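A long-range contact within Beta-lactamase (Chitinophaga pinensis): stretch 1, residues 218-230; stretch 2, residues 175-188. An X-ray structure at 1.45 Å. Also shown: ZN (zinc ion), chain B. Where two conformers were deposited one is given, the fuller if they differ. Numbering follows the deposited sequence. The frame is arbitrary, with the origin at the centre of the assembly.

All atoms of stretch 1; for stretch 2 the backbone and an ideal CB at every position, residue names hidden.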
# COMPACT_ATOMS: atom_id res chain seq x y z
N LYS A 218 -16.56 -3.55 -4.59
CA LYS A 218 -16.82 -3.73 -6.03
C LYS A 218 -15.80 -2.92 -6.83
O LYS A 218 -15.66 -1.71 -6.50
CB LYS A 218 -18.21 -3.19 -6.35
CG LYS A 218 -19.37 -4.10 -5.97
CD LYS A 218 -20.70 -3.50 -6.30
CE LYS A 218 -20.69 -2.77 -7.63
NZ LYS A 218 -22.05 -2.66 -8.19
N PHE A 219 -15.11 -3.53 -7.77
CA PHE A 219 -14.06 -2.86 -8.57
C PHE A 219 -13.82 -3.66 -9.85
O PHE A 219 -14.28 -4.83 -9.95
CB PHE A 219 -12.77 -2.75 -7.75
CG PHE A 219 -12.39 -4.06 -7.13
CD1 PHE A 219 -12.84 -4.42 -5.87
CD2 PHE A 219 -11.62 -4.95 -7.85
CE1 PHE A 219 -12.54 -5.68 -5.37
CE2 PHE A 219 -11.33 -6.20 -7.34
CZ PHE A 219 -11.79 -6.55 -6.11
N ASP A 220 -13.08 -3.07 -10.79
CA ASP A 220 -12.71 -3.77 -12.04
C ASP A 220 -11.35 -4.43 -11.90
O ASP A 220 -11.18 -5.57 -12.37
CB ASP A 220 -12.72 -2.77 -13.20
CG ASP A 220 -14.09 -2.16 -13.45
OD1 ASP A 220 -15.04 -2.95 -13.54
OD2 ASP A 220 -14.21 -0.91 -13.46
N LEU A 221 -10.37 -3.66 -11.41
CA LEU A 221 -8.96 -4.12 -11.39
C LEU A 221 -8.47 -4.07 -9.93
O LEU A 221 -8.90 -3.18 -9.23
CB LEU A 221 -8.09 -3.20 -12.24
CG LEU A 221 -8.58 -2.89 -13.65
CD1 LEU A 221 -7.55 -2.02 -14.35
CD2 LEU A 221 -8.83 -4.18 -14.43
N TRP A 222 -7.55 -4.94 -9.57
CA TRP A 222 -6.94 -4.84 -8.21
C TRP A 222 -5.46 -5.11 -8.24
O TRP A 222 -5.03 -5.96 -8.99
CB TRP A 222 -7.67 -5.69 -7.17
CG TRP A 222 -7.48 -7.18 -7.26
CD1 TRP A 222 -8.04 -8.05 -8.16
CD2 TRP A 222 -6.70 -7.99 -6.36
NE1 TRP A 222 -7.61 -9.33 -7.90
CE2 TRP A 222 -6.81 -9.33 -6.79
CE3 TRP A 222 -5.92 -7.71 -5.22
CZ2 TRP A 222 -6.17 -10.38 -6.13
CZ3 TRP A 222 -5.34 -8.75 -4.56
CH2 TRP A 222 -5.44 -10.07 -5.02
N LEU A 223 -4.76 -4.47 -7.30
CA LEU A 223 -3.33 -4.74 -7.04
C LEU A 223 -3.17 -4.63 -5.53
O LEU A 223 -4.09 -4.26 -4.83
CB LEU A 223 -2.41 -3.78 -7.79
CG LEU A 223 -2.49 -3.85 -9.34
CD1 LEU A 223 -3.55 -2.92 -9.85
CD2 LEU A 223 -1.17 -3.51 -9.97
N ALA A 224 -2.02 -5.02 -5.05
CA ALA A 224 -1.74 -5.08 -3.61
C ALA A 224 -0.27 -4.74 -3.37
O ALA A 224 0.50 -4.61 -4.30
CB ALA A 224 -2.08 -6.47 -3.10
N PRO A 225 0.13 -4.58 -2.09
CA PRO A 225 1.46 -4.10 -1.77
C PRO A 225 2.57 -5.12 -2.02
O PRO A 225 3.69 -4.68 -2.06
CB PRO A 225 1.37 -3.76 -0.28
CG PRO A 225 -0.07 -3.46 -0.04
CD PRO A 225 -0.79 -4.45 -0.92
N HIS A 226 2.25 -6.41 -2.08
CA HIS A 226 3.24 -7.46 -2.34
C HIS A 226 2.82 -8.20 -3.61
O HIS A 226 1.68 -8.65 -3.69
CB HIS A 226 3.37 -8.42 -1.16
CG HIS A 226 4.05 -7.80 0.01
ND1 HIS A 226 5.45 -7.73 0.12
CD2 HIS A 226 3.54 -7.18 1.09
CE1 HIS A 226 5.75 -7.13 1.26
NE2 HIS A 226 4.62 -6.77 1.87
N ALA A 227 3.78 -8.45 -4.50
CA ALA A 227 3.50 -9.09 -5.80
C ALA A 227 2.78 -10.43 -5.60
O ALA A 227 1.93 -10.76 -6.44
CB ALA A 227 4.83 -9.31 -6.50
N GLY A 228 3.20 -11.23 -4.63
CA GLY A 228 2.67 -12.60 -4.46
C GLY A 228 1.20 -12.57 -4.06
O GLY A 228 0.47 -13.57 -4.33
N GLN A 229 0.74 -11.49 -3.43
CA GLN A 229 -0.65 -11.40 -2.94
C GLN A 229 -1.62 -11.37 -4.11
O GLN A 229 -2.76 -11.81 -3.93
CB GLN A 229 -0.81 -10.19 -2.03
CG GLN A 229 -0.12 -10.47 -0.71
CD GLN A 229 -0.12 -9.31 0.23
OE1 GLN A 229 -0.13 -8.15 -0.20
NE2 GLN A 229 -0.02 -9.68 1.51
N TYR A 230 -1.23 -10.82 -5.27
CA TYR A 230 -2.12 -10.67 -6.45
C TYR A 230 -1.48 -11.31 -7.67
O TYR A 230 -2.02 -11.08 -8.74
CB TYR A 230 -2.53 -9.22 -6.69
CG TYR A 230 -1.44 -8.25 -7.06
CD1 TYR A 230 -0.45 -7.87 -6.17
CD2 TYR A 230 -1.40 -7.69 -8.33
CE1 TYR A 230 0.52 -6.93 -6.50
CE2 TYR A 230 -0.42 -6.78 -8.68
CZ TYR A 230 0.55 -6.39 -7.77
OH TYR A 230 1.54 -5.49 -8.08
N UNK A 175 -10.16 4.24 -24.13
CA UNK A 175 -11.24 3.25 -24.41
C UNK A 175 -12.35 3.33 -23.37
O UNK A 175 -13.55 3.32 -23.74
CB UNK A 175 -10.67 1.83 -24.44
N UNK A 176 -12.01 3.26 -22.07
CA UNK A 176 -13.06 3.16 -21.03
C UNK A 176 -12.53 3.62 -19.65
O UNK A 176 -11.37 4.09 -19.57
CB UNK A 176 -13.57 1.72 -20.94
N UNK A 177 -13.41 3.59 -18.66
CA UNK A 177 -13.10 3.86 -17.25
C UNK A 177 -12.92 2.53 -16.51
O UNK A 177 -13.69 1.57 -16.75
CB UNK A 177 -14.20 4.70 -16.60
N UNK A 178 -11.91 2.46 -15.64
CA UNK A 178 -11.71 1.30 -14.74
C UNK A 178 -11.69 1.75 -13.27
O UNK A 178 -11.02 2.76 -12.91
CB UNK A 178 -10.41 0.57 -15.08
N UNK A 179 -12.45 1.04 -12.45
CA UNK A 179 -12.39 1.25 -10.98
C UNK A 179 -11.32 0.32 -10.43
O UNK A 179 -11.36 -0.91 -10.65
CB UNK A 179 -13.74 0.99 -10.31
N UNK A 180 -10.30 0.93 -9.85
CA UNK A 180 -9.12 0.20 -9.35
C UNK A 180 -9.18 0.17 -7.82
O UNK A 180 -9.47 1.22 -7.18
CB UNK A 180 -7.82 0.85 -9.83
N UNK A 181 -8.84 -0.98 -7.29
CA UNK A 181 -8.61 -1.15 -5.83
C UNK A 181 -7.13 -1.45 -5.63
O UNK A 181 -6.63 -2.43 -6.23
CB UNK A 181 -9.48 -2.27 -5.24
N UNK A 182 -6.50 -0.65 -4.81
CA UNK A 182 -5.15 -0.98 -4.26
C UNK A 182 -5.47 -1.52 -2.85
O UNK A 182 -5.84 -0.72 -1.95
CB UNK A 182 -4.20 0.22 -4.23
N UNK A 183 -5.44 -2.83 -2.73
CA UNK A 183 -5.97 -3.59 -1.58
C UNK A 183 -4.88 -3.88 -0.58
O UNK A 183 -3.90 -4.55 -0.97
CB UNK A 183 -6.61 -4.90 -2.04
N UNK A 184 -5.08 -3.52 0.68
CA UNK A 184 -4.19 -4.01 1.74
C UNK A 184 -4.72 -5.34 2.26
O UNK A 184 -5.67 -5.39 2.97
CB UNK A 184 -4.07 -2.99 2.88
N UNK A 185 -4.04 -6.41 1.91
CA UNK A 185 -4.52 -7.78 2.19
C UNK A 185 -4.34 -8.01 3.68
O UNK A 185 -3.34 -7.63 4.28
CB UNK A 185 -3.77 -8.83 1.37
N UNK A 186 -5.36 -8.57 4.35
CA UNK A 186 -5.34 -8.73 5.81
C UNK A 186 -4.53 -9.95 6.26
O UNK A 186 -5.04 -10.85 6.90
CB UNK A 186 -6.77 -8.85 6.34
N UNK A 187 -3.25 -9.95 5.92
CA UNK A 187 -2.32 -10.98 6.40
C UNK A 187 -2.10 -10.86 7.92
O UNK A 187 -2.10 -9.78 8.45
CB UNK A 187 -0.98 -10.87 5.66
N UNK A 188 -1.97 -11.99 8.58
CA UNK A 188 -1.80 -12.13 10.05
C UNK A 188 -0.39 -12.64 10.31
O UNK A 188 -0.08 -13.74 9.80
CB UNK A 188 -2.84 -13.08 10.65
ZN ZN B . 4.62 -5.65 3.61

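Position 175 has no atom of stretch 1 within 5.5 Å of its ideal CB, so the contact leaves it free; it is Val175, which touches nothing here. At 176 the CB points toward stretch 1 but across open space, and the carboxylate of Asp220 lies ahead. A long cationic side chain would suit, and Arg176 supplies it: NH2 forms a salt bridge to Asp220 OD2 at 3.6 Å, while NE and NH2 both donate to the carbonyl O of position 177, which steadies the guanidinium.

Position 177 opens the strand with its CB sideways and unopposed, so many residues would do; it is Thr177. At 178 the ideal CB sits 3.9 Å from Leu221 CD1 and 4.4 Å from Asp220 OD2, a setting for a large apolar or aromatic group. Tyr178 takes it, with CD2 3.8 Å from Leu221 CD1 and the ring edge turned to Asp220 CB.

Position 179 is fixed mainly through its backbone. Its N donates to Asp220 OD2 at 2.8 Å, almost linearly, and its O accepts from Asp220 N at 2.8 Å and Leu221 N at 3.0 Å. Its CB, 3.7 Å from Asp220 OD2, favours a long, flexible chain, perhaps a cationic or polar one, that can run past Phe219. Lys179 does so: CD packs 3.5 Å from Lys218 O, and the end leads away to a partner elsewhere in the structure.

From here the strands run parallel, and faces alternate. The CB of 180 shares a face with Leu221 and Leu223, so a beta-branched or other aliphatic residue fits. Val180 reaches Leu221 CD1 with CG2 at 4.3 Å and Leu223 CD1 with CG1 at 4.4 Å.

Position 181 turns to the face of Trp222, its CB 3.9 Å from Phe219 CG; leucine, isoleucine or methionine could fill the space. Leu181 lays CD2 over the Phe219 ring, 4.0 Å from CD2 to the ring centroid. Its N donates to Leu221 O at 2.9 Å and its O accepts from Leu223 N at 3.0 Å, the alternating ladder of a parallel pair.

At 182 the face is that of Leu223, again suited to an aliphatic chain; Ile182 brings CD1 to 4.0 Å from Leu223 CB. At 183 the CB lies 3.8 Å from Leu223 O and 4.3 Å from Trp222 CE3, where a small residue sits comfortably. It is Ala183, whose N donates to Leu223 O at 2.9 Å.

The CB of 184 points away, leaving the choice broad; Asn184 nevertheless brings OD1 to 3.6 Å from Pro225 CG. Position 185 points toward stretch 1, between Ala224 and the Gln229 amide, and calls for a branched aliphatic. Ile185 places CD1 4.0 Å from Trp222 CZ3 and CG1 4.2 Å from Ala224 CB, while a water joins its N to Gln229 OE1.

Position 186, facing away, is Pro186. At 187 the CB lies 4.4 Å from Gln229 NE2, inviting a small polar group; Ser187 OG meets that amide through a water. Position 188 is out of reach: Ile188.

Stretch 2, residues 175-188: VRTYKVLIANIPSI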
# COMPACT_ATOMS: atom_id res chain seq x y z
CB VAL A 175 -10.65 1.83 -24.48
CG1 VAL A 175 -11.74 0.80 -24.76
CG2 VAL A 175 -9.54 1.71 -25.52
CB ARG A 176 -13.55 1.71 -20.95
CG ARG A 176 -12.47 0.69 -20.66
CD ARG A 176 -13.04 -0.65 -20.20
NE ARG A 176 -13.64 -0.49 -18.89
CZ ARG A 176 -14.20 -1.46 -18.17
NH1 ARG A 176 -14.24 -2.70 -18.63
NH2 ARG A 176 -14.72 -1.18 -16.98
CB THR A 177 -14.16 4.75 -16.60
OG1 THR A 177 -14.18 6.00 -17.29
CG2 THR A 177 -13.89 4.92 -15.12
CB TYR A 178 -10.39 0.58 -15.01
CG TYR A 178 -10.20 0.00 -16.38
CD1 TYR A 178 -9.63 0.76 -17.39
CD2 TYR A 178 -10.55 -1.31 -16.65
CE1 TYR A 178 -9.48 0.22 -18.67
CE2 TYR A 178 -10.39 -1.87 -17.91
CZ TYR A 178 -9.87 -1.09 -18.92
OH TYR A 178 -9.73 -1.66 -20.15
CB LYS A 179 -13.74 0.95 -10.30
CG LYS A 179 -13.75 1.37 -8.83
CD LYS A 179 -15.11 1.26 -8.19
CE LYS A 179 -16.13 2.23 -8.75
NZ LYS A 179 -15.74 3.63 -8.49
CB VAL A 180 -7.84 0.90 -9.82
CG1 VAL A 180 -6.62 0.16 -9.33
CG2 VAL A 180 -7.80 1.03 -11.34
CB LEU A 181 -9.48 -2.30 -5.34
CG LEU A 181 -9.18 -2.75 -3.90
CD1 LEU A 181 -9.55 -1.66 -2.91
CD2 LEU A 181 -9.93 -4.04 -3.55
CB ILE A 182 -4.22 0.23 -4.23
CG1 ILE A 182 -3.99 0.82 -5.64
CG2 ILE A 182 -2.92 -0.16 -3.54
CD1 ILE A 182 -3.39 -0.09 -6.63
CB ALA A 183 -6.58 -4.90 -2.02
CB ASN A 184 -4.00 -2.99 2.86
CG ASN A 184 -2.74 -3.33 3.61
OD1 ASN A 184 -1.63 -2.93 3.19
ND2 ASN A 184 -2.86 -4.10 4.71
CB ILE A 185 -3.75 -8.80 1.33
CG1 ILE A 185 -4.07 -8.63 -0.16
CG2 ILE A 185 -4.00 -10.23 1.81
CD1 ILE A 185 -5.51 -8.70 -0.56
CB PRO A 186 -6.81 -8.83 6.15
CG PRO A 186 -7.39 -9.54 4.96
CD PRO A 186 -6.70 -8.88 3.79
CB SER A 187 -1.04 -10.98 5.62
OG SER A 187 -0.36 -9.77 5.79
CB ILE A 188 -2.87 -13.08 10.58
CG1 ILE A 188 -4.28 -12.62 10.20
CG2 ILE A 188 -2.72 -13.16 12.10
CD1 ILE A 188 -5.38 -13.70 10.40
O HOH W 1 -1.13 -6.26 1.63
O HOH W 2 1.37 -8.32 3.99
O HOH W 3 2.98 -6.31 4.57
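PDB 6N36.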